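Local coordinates for hydrolase, isochorismatase family (Pseudomonas putida KT2440, PDB 4H17), which is probably a hydrolase of the isochorismatase family with a Rossmann-like fold, although its natural substrate is not established, at residues Pro65-Arg70 with His115-Glu120; Arg104-Phe109 with Ser133-Ser138. All coordinates share one frame; numbering follows the deposited sequence. Where two conformers were deposited one is given.

Contact 1 of 2, residues Pro65-Arg70 with His115-Glu120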
loop_
_atom_site.group_PDB
_atom_site.type_symbol
_atom_site.label_atom_id
_atom_site.label_comp_id
_atom_site.label_asym_id
_atom_site.label_seq_id
_atom_site.Cartn_x
_atom_site.Cartn_y
_atom_site.Cartn_z
ATOM N N PRO A 65 9.989 11.463 -20.930
ATOM C CA PRO A 65 10.017 12.206 -19.668
ATOM C C PRO A 65 10.497 11.328 -18.566
ATOM O O PRO A 65 10.051 10.147 -18.477
ATOM C CB PRO A 65 8.552 12.614 -19.470
ATOM C CG PRO A 65 7.911 12.466 -20.792
ATOM C CD PRO A 65 8.606 11.289 -21.418
ATOM N N ILE A 66 11.415 11.863 -17.745
ATOM C CA ILE A 66 11.979 11.102 -16.668
ATOM C C ILE A 66 11.899 11.915 -15.386
ATOM O O ILE A 66 12.336 13.079 -15.340
ATOM C CB ILE A 66 13.467 10.767 -16.932
ATOM C CG1 ILE A 66 13.616 9.969 -18.239
ATOM C CG2 ILE A 66 14.102 10.069 -15.736
ATOM C CD1 ILE A 66 15.034 9.911 -18.779
ATOM N N ILE A 67 11.349 11.286 -14.365
ATOM C CA ILE A 67 11.141 11.921 -13.035
ATOM C C ILE A 67 11.898 11.146 -11.972
ATOM O O ILE A 67 11.730 9.926 -11.821
ATOM C CB ILE A 67 9.678 11.929 -12.651
ATOM C CG1 ILE A 67 8.879 12.751 -13.656
ATOM C CG2 ILE A 67 9.552 12.399 -11.212
ATOM C CD1 ILE A 67 7.366 12.629 -13.535
ATOM N N HIS A 68 12.818 11.820 -11.301
ATOM C CA HIS A 68 13.559 11.261 -10.186
ATOM C C HIS A 68 12.978 11.800 -8.871
ATOM O O HIS A 68 12.851 13.025 -8.680
ATOM C CB HIS A 68 15.029 11.679 -10.247
ATOM C CG HIS A 68 15.702 11.422 -11.556
ATOM N ND1 HIS A 68 16.531 10.338 -11.750
ATOM C CD2 HIS A 68 15.704 12.108 -12.718
ATOM C CE1 HIS A 68 16.994 10.360 -12.989
ATOM N NE2 HIS A 68 16.521 11.433 -13.593
ATOM N N VAL A 69 12.667 10.892 -7.971
ATOM C CA VAL A 69 12.177 11.220 -6.644
ATOM C C VAL A 69 13.249 10.886 -5.601
ATOM O O VAL A 69 13.830 9.810 -5.683
ATOM C CB VAL A 69 10.878 10.426 -6.370
ATOM C CG1 VAL A 69 10.393 10.674 -4.972
ATOM C CG2 VAL A 69 9.787 10.749 -7.396
ATOM N N ARG A 70 13.462 11.751 -4.606
ATOM C CA ARG A 70 14.298 11.452 -3.468
ATOM C C ARG A 70 13.638 11.895 -2.183
ATOM O O ARG A 70 12.789 12.799 -2.176
ATOM C CB ARG A 70 15.637 12.215 -3.541
ATOM C CG ARG A 70 16.622 11.682 -4.551
ATOM C CD ARG A 70 17.993 12.302 -4.337
ATOM N NE ARG A 70 18.038 13.737 -4.690
ATOM C CZ ARG A 70 19.180 14.449 -4.788
ATOM N NH1 ARG A 70 20.349 13.925 -4.483
ATOM N NH2 ARG A 70 19.129 15.724 -5.168
ATOM N N HIS A 115 1.569 15.489 -9.158
ATOM C CA HIS A 115 0.350 15.411 -9.976
ATOM C C HIS A 115 0.333 16.439 -11.132
ATOM O O HIS A 115 0.149 16.064 -12.302
ATOM C CB HIS A 115 -0.888 15.519 -9.102
ATOM C CG HIS A 115 -2.131 15.193 -9.850
ATOM N ND1 HIS A 115 -3.346 15.771 -9.574
ATOM C CD2 HIS A 115 -2.339 14.344 -10.877
ATOM C CE1 HIS A 115 -4.255 15.295 -10.411
ATOM N NE2 HIS A 115 -3.672 14.424 -11.212
ATOM N N GLU A 116 0.612 17.702 -10.809
ATOM C CA GLU A 116 0.636 18.795 -11.777
ATOM C C GLU A 116 1.662 18.477 -12.852
ATOM O O GLU A 116 1.411 18.669 -14.046
ATOM C CB GLU A 116 1.014 20.102 -11.030
ATOM C CG GLU A 116 1.104 21.414 -11.814
ATOM C CD GLU A 116 1.313 22.632 -10.907
ATOM O OE1 GLU A 116 1.309 22.477 -9.662
ATOM O OE2 GLU A 116 1.459 23.755 -11.427
ATOM N N THR A 117 2.811 17.954 -12.427
ATOM C CA THR A 117 3.862 17.579 -13.346
ATOM C C THR A 117 3.402 16.473 -14.310
ATOM O O THR A 117 3.580 16.557 -15.561
ATOM C CB THR A 117 5.105 17.137 -12.598
ATOM O OG1 THR A 117 5.585 18.277 -11.864
ATOM C CG2 THR A 117 6.172 16.627 -13.544
ATOM N N LEU A 118 2.832 15.412 -13.769
ATOM C CA LEU A 118 2.364 14.328 -14.633
ATOM C C LEU A 118 1.230 14.787 -15.574
ATOM O O LEU A 118 1.202 14.350 -16.719
ATOM C CB LEU A 118 1.944 13.121 -13.814
ATOM C CG LEU A 118 3.037 12.449 -12.995
ATOM C CD1 LEU A 118 2.417 11.299 -12.207
ATOM C CD2 LEU A 118 4.121 11.978 -13.942
ATOM N N GLN A 119 0.365 15.698 -15.112
ATOM C CA GLN A 119 -0.683 16.306 -15.969
ATOM C C GLN A 119 -0.062 17.053 -17.152
ATOM O O GLN A 119 -0.434 16.848 -18.309
ATOM C CB GLN A 119 -1.596 17.211 -15.146
ATOM C CG GLN A 119 -2.535 16.407 -14.288
ATOM C CD GLN A 119 -3.357 17.278 -13.359
ATOM O OE1 GLN A 119 -2.833 18.181 -12.715
ATOM N NE2 GLN A 119 -4.646 17.022 -13.304
ATOM N N GLU A 120 0.951 17.854 -16.845
ATOM C CA GLU A 120 1.654 18.605 -17.830
ATOM C C GLU A 120 2.330 17.728 -18.877
ATOM O O GLU A 120 2.420 18.099 -20.079
ATOM C CB GLU A 120 2.709 19.411 -17.112
ATOM C CG GLU A 120 3.355 20.474 -17.953
ATOM C CD GLU A 120 4.300 21.343 -17.146
ATOM O OE1 GLU A 120 4.620 20.960 -16.013
ATOM O OE2 GLU A 120 4.683 22.406 -17.643
#
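The CD1 methyl of I67 presses on CD2 of L118 at 3.3 Å, tighter than ordinary van der Waals contact, the two side chains meeting at an angle. The same I67 methyl meets T117 tip to tip, with CD1 lying 4.2 Å from CG2. A single methyl thus reaches both helix residues, and strand and helix are joined here by two aliphatic side chains and the methyl of a threonine. The torsions of I67 explain its reach: CG1 sits beside the backbone N (chi1 -62°), and the extended second torsion (chi2 169°) carries CD1 outward to the helix. T117 presents CG2 to the strand, while its OG1 is hydrogen-bonded to the carbonyl oxygen of K113, just ahead of the helix. The bond leaving the L118 backbone does not aim at the strand, but its CD2 end swings nearer to it. The buried area is small, 92 Å², and the packing is completed by neighbours: I67 also rests on I99, L114 and L121, and T117 on I99. I66 and H68 lie on the other side of the strand, against L56 of helix 45-61, while the backbone of I67 bonds to L26 and I28 of the adjoining parallel strand. Helix 114-121 follows the edge strand 99-103 in sequence and leads to strand 125-131, passing strand 66-71 on the way; such layering of helices on a central parallel sheet is the hallmark of the Rossmann-like alpha/beta fold.

Contact 2 of 2, residues Arg104-Phe109 with Ser133-Ser138. With SO4 (sulfate ion), chain C; SO4 (sulfate ion), chain D; SO4 (sulfate ion), chain E.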
loop_
_atom_site.group_PDB
_atom_site.type_symbol
_atom_site.label_atom_id
_atom_site.label_comp_id
_atom_site.label_asym_id
_atom_site.label_seq_id
_atom_site.Cartn_x
_atom_site.Cartn_y
_atom_site.Cartn_z
ATOM N N ARG A 104 8.562 14.205 1.425
ATOM C CA ARG A 104 8.556 13.843 2.852
ATOM C C ARG A 104 7.886 12.500 3.159
ATOM O O ARG A 104 8.312 11.786 4.081
ATOM C CB ARG A 104 7.905 14.925 3.720
ATOM C CG ARG A 104 8.045 14.594 5.210
ATOM C CD ARG A 104 9.497 14.403 5.678
ATOM N NE ARG A 104 10.141 15.691 5.613
ATOM C CZ ARG A 104 11.437 15.956 5.777
ATOM N NH1 ARG A 104 12.333 15.006 5.980
ATOM N NH2 ARG A 104 11.829 17.216 5.700
HETATM N N MSE A 105 6.861 12.153 2.378
HETATM C CA MSE A 105 6.053 10.998 2.694
HETATM C C MSE A 105 6.357 9.863 1.779
HETATM O O MSE A 105 6.837 10.078 0.643
HETATM C CB MSE A 105 4.552 11.309 2.542
HETATM C CG MSE A 105 4.124 12.577 3.225
HETATM SE SE MSE A 105 4.549 12.616 5.115
HETATM C CE MSE A 105 3.572 11.051 5.595
ATOM N N PRO A 106 5.995 8.622 2.168
ATOM C CA PRO A 106 6.068 7.497 1.204
ATOM C C PRO A 106 5.290 7.765 -0.090
ATOM O O PRO A 106 5.758 7.427 -1.151
ATOM C CB PRO A 106 5.499 6.307 1.994
ATOM C CG PRO A 106 5.820 6.630 3.421
ATOM C CD PRO A 106 5.665 8.138 3.530
ATOM N N ASN A 107 4.144 8.430 0.021
ATOM C CA ASN A 107 3.387 8.932 -1.101
ATOM C C ASN A 107 4.124 10.111 -1.759
ATOM O O ASN A 107 4.132 11.221 -1.243
ATOM C CB ASN A 107 2.013 9.387 -0.602
ATOM C CG ASN A 107 1.208 10.112 -1.653
ATOM O OD1 ASN A 107 1.568 10.105 -2.857
ATOM N ND2 ASN A 107 0.165 10.775 -1.228
ATOM N N ALA A 108 4.676 9.862 -2.956
ATOM C CA ALA A 108 5.462 10.878 -3.638
ATOM C C ALA A 108 4.660 12.054 -4.203
ATOM O O ALA A 108 5.257 13.044 -4.642
ATOM C CB ALA A 108 6.340 10.277 -4.737
ATOM N N PHE A 109 3.321 11.950 -4.194
ATOM C CA PHE A 109 2.457 13.102 -4.554
ATOM C C PHE A 109 2.336 14.165 -3.472
ATOM O O PHE A 109 2.076 15.340 -3.777
ATOM C CB PHE A 109 1.066 12.606 -4.932
ATOM C CG PHE A 109 1.037 11.788 -6.204
ATOM C CD1 PHE A 109 1.205 10.413 -6.146
ATOM C CD2 PHE A 109 0.827 12.382 -7.444
ATOM C CE1 PHE A 109 1.153 9.655 -7.271
ATOM C CE2 PHE A 109 0.837 11.616 -8.600
ATOM C CZ PHE A 109 0.962 10.251 -8.501
ATOM N N SER A 133 10.297 -1.267 -2.223
ATOM C CA SER A 133 9.130 -1.743 -2.955
ATOM C C SER A 133 7.875 -1.675 -2.091
ATOM O O SER A 133 6.808 -1.322 -2.606
ATOM C CB SER A 133 9.338 -3.161 -3.502
ATOM O OG SER A 133 9.651 -4.070 -2.513
ATOM N N HIS A 134 7.971 -2.025 -0.813
ATOM C CA HIS A 134 6.778 -2.159 0.062
ATOM C C HIS A 134 6.302 -0.819 0.640
ATOM O O HIS A 134 5.230 -0.746 1.235
ATOM C CB HIS A 134 7.001 -3.149 1.205
ATOM C CG HIS A 134 8.012 -2.692 2.191
ATOM N ND1 HIS A 134 9.359 -2.697 1.923
ATOM C CD2 HIS A 134 7.880 -2.144 3.420
ATOM C CE1 HIS A 134 10.016 -2.174 2.937
ATOM N NE2 HIS A 134 9.147 -1.872 3.877
ATOM N N SER A 135 7.138 0.214 0.544
ATOM C CA SER A 135 6.909 1.467 1.269
ATOM C C SER A 135 6.662 2.630 0.294
ATOM O O SER A 135 5.548 2.793 -0.164
ATOM C CB SER A 135 8.031 1.722 2.289
ATOM O OG SER A 135 7.847 2.953 2.946
ATOM N N SER A 136 7.701 3.354 -0.156
ATOM C CA SER A 136 7.446 4.482 -1.083
ATOM C C SER A 136 6.898 4.054 -2.467
ATOM O O SER A 136 6.066 4.743 -3.042
ATOM C CB SER A 136 8.676 5.399 -1.310
ATOM O OG SER A 136 8.927 6.224 -0.183
ATOM N N VAL A 137 7.318 2.898 -2.961
ATOM C CA VAL A 137 6.908 2.463 -4.297
ATOM C C VAL A 137 5.425 2.053 -4.252
ATOM O O VAL A 137 4.601 2.624 -4.960
ATOM C CB VAL A 137 7.788 1.316 -4.817
ATOM C CG1 VAL A 137 7.270 0.805 -6.130
ATOM C CG2 VAL A 137 9.238 1.763 -5.016
ATOM N N SER A 138 5.128 1.104 -3.356
ATOM C CA SER A 138 3.753 0.643 -3.157
ATOM C C SER A 138 2.812 1.810 -2.897
ATOM O O SER A 138 1.727 1.921 -3.541
ATOM C CB SER A 138 3.686 -0.362 -2.000
ATOM O OG SER A 138 2.341 -0.796 -1.871
HETATM S S SO4 C . 11.051 4.141 1.691
HETATM O O1 SO4 C . 11.001 5.506 1.126
HETATM O O2 SO4 C . 10.409 3.191 0.817
HETATM O O3 SO4 C . 10.287 4.164 2.961
HETATM O O4 SO4 C . 12.417 3.733 2.065
HETATM S S SO4 D . -1.813 13.977 -2.342
HETATM O O1 SO4 D . -1.533 14.094 -0.902
HETATM O O2 SO4 D . -1.470 12.612 -2.713
HETATM O O3 SO4 D . -0.948 14.927 -3.061
HETATM O O4 SO4 D . -3.272 14.237 -2.592
HETATM S S SO4 E . 12.673 11.377 5.126
HETATM O O1 SO4 E . 11.578 10.358 5.325
HETATM O O2 SO4 E . 12.916 11.977 6.478
HETATM O O3 SO4 E . 12.412 12.285 4.060
HETATM O O4 SO4 E . 13.881 10.551 4.870
#
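P106 packs against the first turn of helix 133-146. S133 opens that turn, OG bonded to H176, and its carbonyl O accepts S138 N at 3.0 Å, making a wider pi-type turn. H134 faces the dimer partner, NE2 meeting D185 of the second subunit. S135 places its O 4.1 Å from CB of P106; its OG, anti to the backbone N (chi1 177°), donates to O3 of a sulfate at 2.7 Å and also meets N186 of the second subunit. S136 grips this sulfate twice: its N reaches O2 at 2.9 Å, almost straight (165°), and its OG donates to O1 at 2.6 Å. K103 NZ also bonds to S136 OG, and Y35, H71 and the backbone N of M132 also hydrogen-bond to this sulfate. The S136 backbone lies close to the loop too, its CA directing a C-H toward P106 O at 3.4 Å. Beyond P106, N107 turns from the helix turn and folds an Asx turn, OD1 receiving F109 N at 2.9 Å from above the carbonyl plane. Its ND2 serves a second sulfate, at O2, and D146 of the second subunit, so an alanine here would probably leave F109 N without its turn-forming acceptor and D146 without this donor. S136 probably occupies the position where cysteine hydrolases of this superfamily carry their nucleophile, and K103 would then be the neighbouring lysine. The sulfates probably come from the crystallisation liquor, but the backbone and hydroxyl donors round the one at S136 are consistent with a pocket for an anionic group or an oxyanion.

How the contacts relate
The two contacts, with centres about 14 Å apart, form a continuous body of packing, and their segments alternate along the chain. F109 is the main bridge: its CD2 lies 3.6 Å from H115 N, and its CE2 lies 4.0 Å from L118 CD1. A second join runs from the sheet, where V69 CG1 stands 4.1 Å from A108 CB. Contact 1 is thus plain alpha/beta packing next to the loop that leads from strand 99-103 to helix 114-121, whereas contact 2 sets that loop beside the probable active site and the second subunit. K103, touched by V69 and bonded to S136, ties the strand layer to the sulfate-bearing pocket.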